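Local coordinates for protein PA0821 (Pseudomonas aeruginosa, PDB 7DRG) that probably acts as the immunity protein (antitoxin) that neutralises a putative VRR-NUC nuclease effector of the type VI secretion system, at residues 75-80 and 187-192; 208-213 and 307-312; 226-231 and 303-308. All blocks are in the same frame, centred on the assembly; numbering follows the deposited sequence.

Contact 1. Residues 75-80 and 187-192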
# COMPACT_ATOMS: atom_id res chain seq x y z
N TRP B 75 -22.25 -16.32 14.19
CA TRP B 75 -21.34 -17.24 14.86
C TRP B 75 -20.92 -16.70 16.22
O TRP B 75 -20.76 -15.49 16.41
CB TRP B 75 -20.08 -17.50 14.03
CG TRP B 75 -20.39 -17.97 12.66
CD1 TRP B 75 -20.32 -17.25 11.50
CD2 TRP B 75 -20.82 -19.29 12.28
NE1 TRP B 75 -20.70 -18.02 10.44
CE2 TRP B 75 -21.00 -19.28 10.88
CE3 TRP B 75 -21.09 -20.46 12.99
CZ2 TRP B 75 -21.43 -20.40 10.18
CZ3 TRP B 75 -21.51 -21.57 12.29
CH2 TRP B 75 -21.68 -21.54 10.89
N LEU B 76 -20.70 -17.62 17.16
CA LEU B 76 -20.08 -17.32 18.44
C LEU B 76 -18.80 -18.14 18.58
O LEU B 76 -18.86 -19.38 18.58
CB LEU B 76 -21.03 -17.61 19.61
CG LEU B 76 -20.35 -17.51 20.97
CD1 LEU B 76 -19.88 -16.09 21.24
CD2 LEU B 76 -21.32 -17.97 22.05
N TRP B 77 -17.67 -17.46 18.71
CA TRP B 77 -16.37 -18.09 18.94
C TRP B 77 -16.00 -17.96 20.42
O TRP B 77 -16.14 -16.88 21.01
CB TRP B 77 -15.28 -17.45 18.07
CG TRP B 77 -15.31 -17.84 16.60
CD1 TRP B 77 -15.81 -17.10 15.56
CD2 TRP B 77 -14.79 -19.05 16.03
NE1 TRP B 77 -15.65 -17.80 14.38
CE2 TRP B 77 -15.02 -18.99 14.64
CE3 TRP B 77 -14.16 -20.18 16.56
CZ2 TRP B 77 -14.65 -20.01 13.78
CZ3 TRP B 77 -13.79 -21.20 15.70
CH2 TRP B 77 -14.04 -21.11 14.33
N ARG B 78 -15.53 -19.05 21.01
CA ARG B 78 -15.07 -19.07 22.39
C ARG B 78 -13.77 -19.84 22.47
O ARG B 78 -13.64 -20.90 21.86
CB ARG B 78 -16.11 -19.70 23.33
CG ARG B 78 -17.42 -18.92 23.47
CD ARG B 78 -18.40 -19.66 24.38
NE ARG B 78 -18.62 -21.00 23.87
CZ ARG B 78 -19.02 -22.02 24.62
NH1 ARG B 78 -19.26 -21.85 25.91
NH2 ARG B 78 -19.18 -23.22 24.06
N GLU B 79 -12.80 -19.30 23.21
CA GLU B 79 -11.50 -19.97 23.32
C GLU B 79 -11.55 -21.02 24.42
O GLU B 79 -11.79 -20.69 25.59
CB GLU B 79 -10.39 -18.96 23.60
CG GLU B 79 -9.03 -19.63 23.78
CD GLU B 79 -7.87 -18.65 23.73
OE1 GLU B 79 -6.71 -19.11 23.65
OE2 GLU B 79 -8.12 -17.42 23.78
N GLU B 80 -11.33 -22.28 24.04
CA GLU B 80 -11.30 -23.47 24.89
C GLU B 80 -12.36 -23.41 25.99
O GLU B 80 -12.02 -23.33 27.18
CB GLU B 80 -9.91 -23.65 25.49
CG GLU B 80 -8.81 -23.70 24.43
CD GLU B 80 -7.57 -24.44 24.88
OE1 GLU B 80 -6.82 -24.92 24.00
OE2 GLU B 80 -7.34 -24.54 26.10
N SER B 187 -10.50 -12.13 9.56
CA SER B 187 -11.05 -13.47 9.72
C SER B 187 -10.82 -13.98 11.14
O SER B 187 -9.70 -13.85 11.66
CB SER B 187 -10.40 -14.42 8.70
OG SER B 187 -10.69 -15.76 9.05
N PRO B 188 -11.84 -14.54 11.80
CA PRO B 188 -11.65 -14.99 13.18
C PRO B 188 -10.64 -16.11 13.32
O PRO B 188 -10.05 -16.27 14.39
CB PRO B 188 -13.06 -15.47 13.59
CG PRO B 188 -13.98 -14.73 12.67
CD PRO B 188 -13.25 -14.60 11.37
N THR B 189 -10.42 -16.89 12.26
CA THR B 189 -9.51 -18.03 12.33
C THR B 189 -8.28 -17.88 11.46
O THR B 189 -7.25 -18.50 11.77
CB THR B 189 -10.24 -19.32 11.91
OG1 THR B 189 -10.84 -19.14 10.62
CG2 THR B 189 -11.30 -19.66 12.92
N SER B 190 -8.35 -17.10 10.39
CA SER B 190 -7.28 -17.04 9.40
C SER B 190 -6.60 -15.67 9.35
O SER B 190 -6.00 -15.32 8.33
CB SER B 190 -7.81 -17.41 8.01
OG SER B 190 -8.35 -18.72 8.00
N TRP B 191 -6.67 -14.91 10.45
CA TRP B 191 -6.20 -13.53 10.47
C TRP B 191 -4.72 -13.41 10.11
O TRP B 191 -4.30 -12.36 9.62
CB TRP B 191 -6.46 -12.93 11.85
CG TRP B 191 -6.12 -13.91 12.93
CD1 TRP B 191 -6.97 -14.82 13.50
CD2 TRP B 191 -4.84 -14.13 13.53
NE1 TRP B 191 -6.30 -15.57 14.43
CE2 TRP B 191 -4.99 -15.17 14.47
CE3 TRP B 191 -3.59 -13.53 13.37
CZ2 TRP B 191 -3.93 -15.63 15.25
CZ3 TRP B 191 -2.54 -13.99 14.14
CH2 TRP B 191 -2.71 -15.03 15.07
N ASP B 192 -3.92 -14.44 10.38
CA ASP B 192 -2.51 -14.36 10.02
C ASP B 192 -2.33 -14.21 8.51
O ASP B 192 -1.37 -13.58 8.06
CB ASP B 192 -1.75 -15.59 10.53
CG ASP B 192 -0.25 -15.42 10.42
OD1 ASP B 192 0.30 -14.52 11.10
OD2 ASP B 192 0.38 -16.19 9.66
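Trp77 meets Pro188 and Thr189 because its CG stands anti to its own carbonyl carbon (chi1 -75°), with chi2 101° turning the indole so that its pyrrole and benzo parts both reach the loop 187-192. On the other side, Thr189 holds CG2 anti to its carbonyl carbon and OG1 between the backbone N and the carbonyl carbon (chi1 54°), and the methyl is the branch that reaches the indole. The two partners divide the ring system between them. Pro188 CB meets the pyrrole part, 3.6 Å from Trp77 NE1 and 3.8 Å from Trp77 CD1. Thr189 CG2 meets the benzo ring, 3.4 Å from Trp77 CH2 and 3.5 Å from CZ2 of the same ring. Both approach the indole plane obliquely, and both side chains cross the tryptophan at about a right angle. No hydrogen bond joins the two segments; dispersion between C-H groups and the ring carries the contact. Trp77 NE1 makes a weak hydrogen bond to Ser119 O. An ST motif ties the start of the loop: Ser190 N donates to Ser187 OG at 3.0 Å, and this hydroxyl is also bonded to the carbonyl O of Arg120. This surface contact brings the loop after strand 182-186, just ahead of helix 191-204, against strand 75-77, which pairs antiparallel with strands 87-89 and 109-114; Trp77 also packs on Leu87 and Cys112 of those two neighbours.

Contact 2. Residues 208-213 and 307-312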
# COMPACT_ATOMS: atom_id res chain seq x y z
N LEU B 208 -7.31 4.90 10.12
CA LEU B 208 -7.66 3.51 10.37
C LEU B 208 -6.93 3.01 11.62
O LEU B 208 -5.72 3.17 11.74
CB LEU B 208 -7.26 2.66 9.17
CG LEU B 208 -7.55 1.19 9.36
CD1 LEU B 208 -8.93 0.89 8.76
CD2 LEU B 208 -6.44 0.35 8.74
N ASP B 209 -7.67 2.37 12.52
CA ASP B 209 -7.03 1.66 13.61
C ASP B 209 -6.54 0.30 13.13
O ASP B 209 -7.18 -0.34 12.29
CB ASP B 209 -8.00 1.46 14.79
CG ASP B 209 -7.37 0.67 15.92
OD1 ASP B 209 -6.29 1.10 16.40
OD2 ASP B 209 -7.94 -0.37 16.32
N VAL B 210 -5.41 -0.14 13.68
CA VAL B 210 -4.75 -1.38 13.29
C VAL B 210 -4.39 -2.17 14.54
O VAL B 210 -4.06 -1.59 15.58
CB VAL B 210 -3.49 -1.09 12.44
CG1 VAL B 210 -2.69 -2.36 12.16
CG2 VAL B 210 -3.88 -0.40 11.14
N GLY B 211 -4.45 -3.49 14.44
CA GLY B 211 -3.92 -4.37 15.47
C GLY B 211 -5.03 -5.08 16.24
O GLY B 211 -6.22 -4.97 15.94
N THR B 212 -4.58 -5.83 17.25
CA THR B 212 -5.45 -6.70 18.05
C THR B 212 -5.35 -6.28 19.51
O THR B 212 -4.35 -6.57 20.18
CB THR B 212 -5.05 -8.16 17.86
OG1 THR B 212 -5.08 -8.48 16.47
CG2 THR B 212 -6.01 -9.06 18.60
N ALA B 213 -6.38 -5.59 20.01
CA ALA B 213 -6.31 -5.01 21.34
C ALA B 213 -6.07 -6.06 22.42
O ALA B 213 -5.33 -5.81 23.38
CB ALA B 213 -7.59 -4.23 21.63
N SER B 307 5.11 -4.87 18.43
CA SER B 307 4.62 -5.14 17.08
C SER B 307 3.10 -5.20 17.06
O SER B 307 2.46 -5.68 18.01
CB SER B 307 5.23 -6.44 16.56
OG SER B 307 6.63 -6.29 16.43
N LEU B 308 2.52 -4.68 15.99
CA LEU B 308 1.08 -4.76 15.78
C LEU B 308 0.65 -6.07 15.13
O LEU B 308 -0.49 -6.51 15.32
CB LEU B 308 0.62 -3.59 14.90
CG LEU B 308 0.60 -2.24 15.62
CD1 LEU B 308 0.63 -1.10 14.63
CD2 LEU B 308 -0.63 -2.15 16.52
N HIS B 309 1.56 -6.70 14.38
CA HIS B 309 1.29 -7.89 13.59
C HIS B 309 2.28 -8.99 13.95
O HIS B 309 3.29 -8.75 14.61
CB HIS B 309 1.38 -7.58 12.09
CG HIS B 309 0.25 -6.75 11.58
ND1 HIS B 309 0.35 -5.93 10.47
CD2 HIS B 309 -1.02 -6.61 12.03
CE1 HIS B 309 -0.81 -5.33 10.26
NE2 HIS B 309 -1.66 -5.73 11.19
N GLY B 310 1.99 -10.20 13.49
CA GLY B 310 2.95 -11.28 13.56
C GLY B 310 4.09 -11.09 12.57
O GLY B 310 4.13 -10.15 11.77
N GLY B 311 5.04 -12.02 12.62
CA GLY B 311 6.19 -11.94 11.74
C GLY B 311 5.85 -12.31 10.30
O GLY B 311 4.91 -13.05 10.03
N SER B 312 6.65 -11.79 9.37
CA SER B 312 6.46 -12.07 7.96
C SER B 312 7.01 -13.46 7.61
O SER B 312 8.10 -13.83 8.04
CB SER B 312 7.15 -11.01 7.10
OG SER B 312 6.94 -11.26 5.73
O HOH W 1 -1.77 -5.80 17.70
O HOH W 2 -2.78 -8.03 14.81
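Apolar packing starts at Val210, whose CG1 lies 3.7 Å from NE2 of His309 and 4.0 Å from CE1 of that ring. The methyl meets the imidazole obliquely, and the two side chains cross at about a right angle. CG1 is the branch anti to the backbone N (chi1 173°), which carries it to the histidine and to within 4.3 Å of Leu308 CD1. The second leucine methyl, CD2, rests instead on the main chain of the other segment, 3.6 Å from Val210 O and 4.1 Å from Gly211 CA. Gly211 has a positive phi (109°), in a region that glycine readily adopts. Neither segment is regular helix or strand: this is the meeting of two loops, one entering helix 213-216 with Thr212 at its N-cap position, the other joining helices 288-297 and 321-328, in a protein of the type VI immunity family for VRR-NUC effectors. Direct hydrogen bonds across the contact are absent, and water makes the polar link. Two waters donate to the carbonyl O of Leu308, each 2.8 Å from it; one accepts from Thr212 N, also at 2.8 Å, and the other from Thr212 OG1 at 2.9 Å. One carbonyl is thus bridged to both the backbone and the hydroxyl of a single threonine. Other polar bonds run to the surrounding protein. His309 NE2 is hydrogen-bonded to Glu198 OE1 and ND1 to the backbone N of Leu319, fixing the rotation of the imidazole; Glu198 OE2 also takes a weak bond from Gly211 N.

Contact 3. Residues 226-231 and 303-308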
# COMPACT_ATOMS: atom_id res chain seq x y z
N ARG B 226 -0.84 5.71 29.41
CA ARG B 226 -0.75 6.36 28.10
C ARG B 226 -1.83 5.78 27.20
O ARG B 226 -2.58 4.88 27.59
CB ARG B 226 0.65 6.19 27.51
CG ARG B 226 1.71 6.89 28.34
CD ARG B 226 3.03 7.05 27.63
NE ARG B 226 3.85 8.03 28.33
CZ ARG B 226 4.76 8.79 27.75
NH1 ARG B 226 4.98 8.68 26.44
NH2 ARG B 226 5.46 9.66 28.47
N ILE B 227 -1.92 6.30 25.97
CA ILE B 227 -2.90 5.82 25.00
C ILE B 227 -2.21 5.40 23.71
O ILE B 227 -1.14 5.88 23.35
CB ILE B 227 -3.99 6.87 24.68
CG1 ILE B 227 -3.37 8.13 24.07
CG2 ILE B 227 -4.82 7.19 25.92
CD1 ILE B 227 -4.40 9.13 23.58
N LYS B 228 -2.87 4.48 22.99
CA LYS B 228 -2.35 4.00 21.72
C LYS B 228 -2.58 5.00 20.60
O LYS B 228 -1.66 5.28 19.81
CB LYS B 228 -3.02 2.66 21.38
CG LYS B 228 -2.62 2.08 20.03
CD LYS B 228 -3.64 1.04 19.63
CE LYS B 228 -3.44 0.54 18.21
NZ LYS B 228 -4.55 -0.38 17.82
N THR B 229 -3.79 5.53 20.50
CA THR B 229 -4.14 6.33 19.34
C THR B 229 -5.39 7.14 19.64
O THR B 229 -6.18 6.80 20.53
CB THR B 229 -4.39 5.45 18.11
OG1 THR B 229 -4.63 6.27 16.96
CG2 THR B 229 -5.62 4.56 18.33
N VAL B 230 -5.54 8.22 18.89
CA VAL B 230 -6.82 8.90 18.78
C VAL B 230 -7.54 8.35 17.56
O VAL B 230 -6.94 7.76 16.66
CB VAL B 230 -6.64 10.43 18.69
CG1 VAL B 230 -5.69 10.93 19.77
CG2 VAL B 230 -6.13 10.83 17.30
N SER B 231 -8.86 8.53 17.53
CA SER B 231 -9.63 8.22 16.33
C SER B 231 -10.88 9.10 16.37
O SER B 231 -10.87 10.15 17.02
CB SER B 231 -9.96 6.72 16.24
OG SER B 231 -10.39 6.40 14.93
N GLU B 303 5.09 5.49 23.62
CA GLU B 303 6.24 5.63 22.74
C GLU B 303 6.40 4.41 21.85
O GLU B 303 6.87 4.52 20.71
CB GLU B 303 7.50 5.86 23.56
CG GLU B 303 7.37 6.98 24.57
CD GLU B 303 8.66 7.24 25.33
OE1 GLU B 303 8.65 7.11 26.57
OE2 GLU B 303 9.67 7.58 24.68
N THR B 304 6.01 3.24 22.36
CA THR B 304 5.99 2.00 21.60
C THR B 304 4.94 1.09 22.22
O THR B 304 4.68 1.16 23.43
CB THR B 304 7.37 1.32 21.60
OG1 THR B 304 7.30 0.09 20.87
CG2 THR B 304 7.82 1.04 23.03
N ILE B 305 4.32 0.26 21.39
CA ILE B 305 3.43 -0.79 21.87
C ILE B 305 3.89 -2.16 21.41
O ILE B 305 3.13 -3.13 21.50
CB ILE B 305 1.96 -0.54 21.45
CG1 ILE B 305 1.83 -0.46 19.93
CG2 ILE B 305 1.42 0.74 22.10
CD1 ILE B 305 0.39 -0.27 19.47
N GLY B 306 5.12 -2.27 20.95
CA GLY B 306 5.56 -3.50 20.34
C GLY B 306 4.98 -3.66 18.95
O GLY B 306 4.41 -2.73 18.36
N SER B 307 5.11 -4.87 18.43
CA SER B 307 4.62 -5.14 17.08
C SER B 307 3.10 -5.20 17.06
O SER B 307 2.46 -5.68 18.01
CB SER B 307 5.23 -6.44 16.56
OG SER B 307 6.63 -6.29 16.43
N LEU B 308 2.52 -4.68 15.99
CA LEU B 308 1.08 -4.76 15.78
C LEU B 308 0.65 -6.07 15.13
O LEU B 308 -0.49 -6.51 15.32
CB LEU B 308 0.62 -3.59 14.90
CG LEU B 308 0.60 -2.24 15.62
CD1 LEU B 308 0.63 -1.10 14.63
CD2 LEU B 308 -0.63 -2.15 16.52
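Glu303 opens the contact by bringing its CG to 3.5 Å from Arg226 NH1, obliquely to the guanidinium. Its carboxylate is a looser partner: OE1 is 4.0 Å from Arg226 NH1, a long salt bridge in which OE1 stands well off the plane of the guanidinium, where none of the group's hydrogens is directed. Guanidinium and carboxylate planes are turned 34° apart, and the attraction is one of charge alone. The hydrogen bond of Arg226 NH1 goes instead to the carbonyl O of Arg301, just ahead of this segment. Thr304 shapes the turn that follows, its OG1 accepting from Gly306 N at 3.2 Å in an ST turn, while the same hydroxyl is also bonded to Asp325. Ile305 supplies the apolar centre. Its CG1 lies between backbone N and carbonyl carbon (chi1 59°), and CD1 at the end of this branch reaches Lys228 CG at 3.9 Å and CE of the same lysine at 4.1 Å. The lysine chain is extended and crosses the isoleucine at about a right angle. Its methylenes meet Ile305 in this way, while Lys228 NZ is bonded to Asp209 OD1 and Val210 O. Leu308 closes the row with CD2, 4.2 Å from Lys228 CE. Helix 321-328 backs this buried contact, Trp327 touching both Lys228 and Leu308 and Leu328 packing on Ile305; beyond Lys228, Thr229 meets strand 177-180, and Val230 lies against helix 288-297.

Overall arrangement
Contacts 2 and 3 are largely buried neighbours with centres 10 Å apart, though the Arg226-Glu303 end of contact 3 reaches the surface; contact 1 is a surface patch, its centre 16 Å from that of contact 2. The buried pair ends on one loop, sharing Ser307 and Leu308, and is tied by Lys228, whose NZ lies 2.7 Å from Asp209 OD1 in a salt bridge and 2.6 Å from Val210 O in a probable hydrogen bond. Chemistry follows place: one indole against a proline and a threonine methyl at contact 1, water bridges beside valine and leucine methyls and an imidazole at contact 2, and the methylenes of charged chains, with one long salt bridge, at contact 3. Segment 187-192 leads into helix 191-204, which packs on contact 2.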